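Local atomic coordinates of uncharacterized protein lp_2219 (Lactobacillus plantarum, PDB entry 3HFQ), a protein that is of unknown function but folds as a seven-bladed beta-propeller of the lactonase family, which suggests, without proving, a role in sugar-lactone hydrolysis. Residues 302-305 and 310-313. The protein carries 1 engineered substitution. Sequence-based numbering, arbitrary orientation.
Sequences VVNQ and ATLY
Ala310 sits across from Val303 as an antiparallel non-hydrogen-bonded pair, their CA atoms 4.2 Å apart. The Ala310 methyl CB meets Val303 CG1 at 4.0 Å, a light apolar touch on the face of the sheet where Val303 also packs against Val337 of strand 334-339. Ala310 CA further makes a CA-H...O contact with Val302 O, at 3.2 Å.

Thr311 and Val302 form the hydrogen-bonded pair that follows. Thr311 N donates to Val302 O (2.8 Å), and Val302 N returns a bond to Thr311 O (3.0 Å), both close to straight and both in the plane of the accepting carbonyl. On the face shared by these two residues their side chains run alongside each other, Val302 CG1 lying 3.6 Å from Thr311 CB. The Thr311 torsion (chi1 -56°) sets OG1 anti to the carbonyl carbon, on the side of Asn304, where it bonds to Thr283 O, and turns CG2 toward Tyr313. Asn304 comes obliquely toward this hydroxyl, but its polar end is held elsewhere, OD1 by Thr283 OG1 and ND2 by Asn309 O, at the start of strand 309-315.

Tyr313 lies farther along on the same face as Thr311. Its ring atom CE1 meets Val302 CG1 obliquely at 3.6 Å, while Thr311 CG2 rests over one ring face, displaced toward the rim. Both methyls approach the buried ring from the same side, and its OH is bonded to Ser282 O.

The two strands, 299-304 and 309-315, make a beta hairpin and are the two middle strands of a four-stranded antiparallel sheet, one blade of the seven-bladed beta-propeller.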
ATOM      1  N   VAL A 302       7.281   1.038 -10.677  1.00  9.63           N
ATOM      2  CA  VAL A 302       7.793   0.922  -9.320  1.00  8.09           C
ATOM      3  C   VAL A 302       8.611   2.170  -9.015  1.00 10.19           C
ATOM      4  O   VAL A 302       9.207   2.758  -9.918  1.00 10.18           O
ATOM      5  CB  VAL A 302       8.716  -0.320  -9.160  1.00 15.15           C
ATOM      6  CG1 VAL A 302       9.878  -0.235 -10.131  1.00 13.91           C
ATOM      7  CG2 VAL A 302       9.241  -0.411  -7.722  1.00 10.59           C
ATOM      8  N   VAL A 303       8.617   2.590  -7.756  1.00 11.84           N
ATOM      9  CA  VAL A 303       9.409   3.752  -7.361  1.00  8.97           C
ATOM     10  C   VAL A 303      10.410   3.311  -6.313  1.00 12.27           C
ATOM     11  O   VAL A 303      10.092   2.497  -5.450  1.00 10.38           O
ATOM     12  CB  VAL A 303       8.551   4.903  -6.774  1.00  9.92           C
ATOM     13  CG1 VAL A 303       7.705   5.526  -7.863  1.00 14.50           C
ATOM     14  CG2 VAL A 303       7.676   4.393  -5.633  1.00 10.77           C
ATOM     15  N   ASN A 304      11.625   3.845  -6.406  1.00  9.99           N
ATOM     16  CA  ASN A 304      12.689   3.520  -5.468  1.00  9.04           C
ATOM     17  C   ASN A 304      12.938   4.714  -4.564  1.00 11.51           C
ATOM     18  O   ASN A 304      13.306   5.795  -5.023  1.00 11.73           O
ATOM     19  CB  ASN A 304      13.960   3.151  -6.231  1.00  9.13           C
ATOM     20  CG  ASN A 304      13.782   1.909  -7.078  1.00 11.69           C
ATOM     21  OD1 ASN A 304      13.718   0.795  -6.559  1.00 12.37           O
ATOM     22  ND2 ASN A 304      13.683   2.096  -8.391  1.00  8.50           N
ATOM     23  N   GLN A 305      12.741   4.490  -3.272  1.00 11.44           N
ATOM     24  CA  GLN A 305      12.882   5.505  -2.238  1.00 12.62           C
ATOM     25  C   GLN A 305      14.243   6.185  -2.098  1.00 15.67           C
ATOM     26  O   GLN A 305      14.323   7.416  -2.071  1.00 12.97           O
ATOM     27  CB  GLN A 305      12.479   4.888  -0.892  1.00 12.52           C
ATOM     28  CG  GLN A 305      12.539   5.823   0.296  1.00 17.43           C
ATOM     29  CD  GLN A 305      12.121   5.144   1.594  1.00 17.38           C
ATOM     30  OE1 GLN A 305      12.209   5.733   2.668  1.00 32.40           O
ATOM     31  NE2 GLN A 305      11.661   3.902   1.496  1.00 15.18           N
ATOM     32  N   ALA A 310      12.057   6.077 -10.720  1.00 13.46           N
ATOM     33  CA  ALA A 310      10.946   5.180 -10.983  1.00 11.29           C
ATOM     34  C   ALA A 310      11.347   4.320 -12.173  1.00 12.52           C
ATOM     35  O   ALA A 310      12.172   4.729 -12.995  1.00 11.36           O
ATOM     36  CB  ALA A 310       9.686   5.979 -11.300  1.00 11.66           C
ATOM     37  N   THR A 311      10.765   3.133 -12.259  1.00  8.52           N
ATOM     38  CA  THR A 311      11.076   2.204 -13.338  1.00  9.78           C
ATOM     39  C   THR A 311       9.798   1.687 -13.975  1.00 14.19           C
ATOM     40  O   THR A 311       8.822   1.393 -13.280  1.00 13.44           O
ATOM     41  CB  THR A 311      11.893   1.010 -12.804  1.00 10.05           C
ATOM     42  OG1 THR A 311      13.074   1.497 -12.154  1.00 14.17           O
ATOM     43  CG2 THR A 311      12.298   0.078 -13.941  1.00 11.16           C
ATOM     44  N   LEU A 312       9.810   1.583 -15.300  1.00  8.42           N
ATOM     45  CA  LEU A 312       8.654   1.100 -16.048  1.00  9.63           C
ATOM     46  C   LEU A 312       8.936  -0.270 -16.647  1.00 12.34           C
ATOM     47  O   LEU A 312       9.985  -0.481 -17.261  1.00 11.73           O
ATOM     48  CB  LEU A 312       8.305   2.071 -17.185  1.00 12.56           C
ATOM     49  CG  LEU A 312       7.196   1.600 -18.135  1.00 13.79           C
ATOM     50  CD1 LEU A 312       5.863   1.583 -17.401  1.00 10.88           C
ATOM     51  CD2 LEU A 312       7.113   2.519 -19.343  1.00 12.79           C
ATOM     52  N   TYR A 313       7.996  -1.194 -16.464  1.00 12.74           N
ATOM     53  CA  TYR A 313       8.111  -2.543 -17.013  1.00 11.04           C
ATOM     54  C   TYR A 313       6.936  -2.836 -17.916  1.00 12.31           C
ATOM     55  O   TYR A 313       5.858  -2.264 -17.759  1.00 10.02           O
ATOM     56  CB  TYR A 313       8.046  -3.630 -15.935  1.00 10.06           C
ATOM     57  CG  TYR A 313       9.044  -3.546 -14.824  1.00 12.85           C
ATOM     58  CD1 TYR A 313       8.709  -2.943 -13.614  1.00 14.13           C
ATOM     59  CD2 TYR A 313      10.299  -4.143 -14.945  1.00 14.15           C
ATOM     60  CE1 TYR A 313       9.598  -2.930 -12.552  1.00 19.72           C
ATOM     61  CE2 TYR A 313      11.199  -4.133 -13.889  1.00 13.61           C
ATOM     62  CZ  TYR A 313      10.836  -3.534 -12.692  1.00 18.47           C
ATOM     63  OH  TYR A 313      11.699  -3.546 -11.625  1.00 22.93           O
TER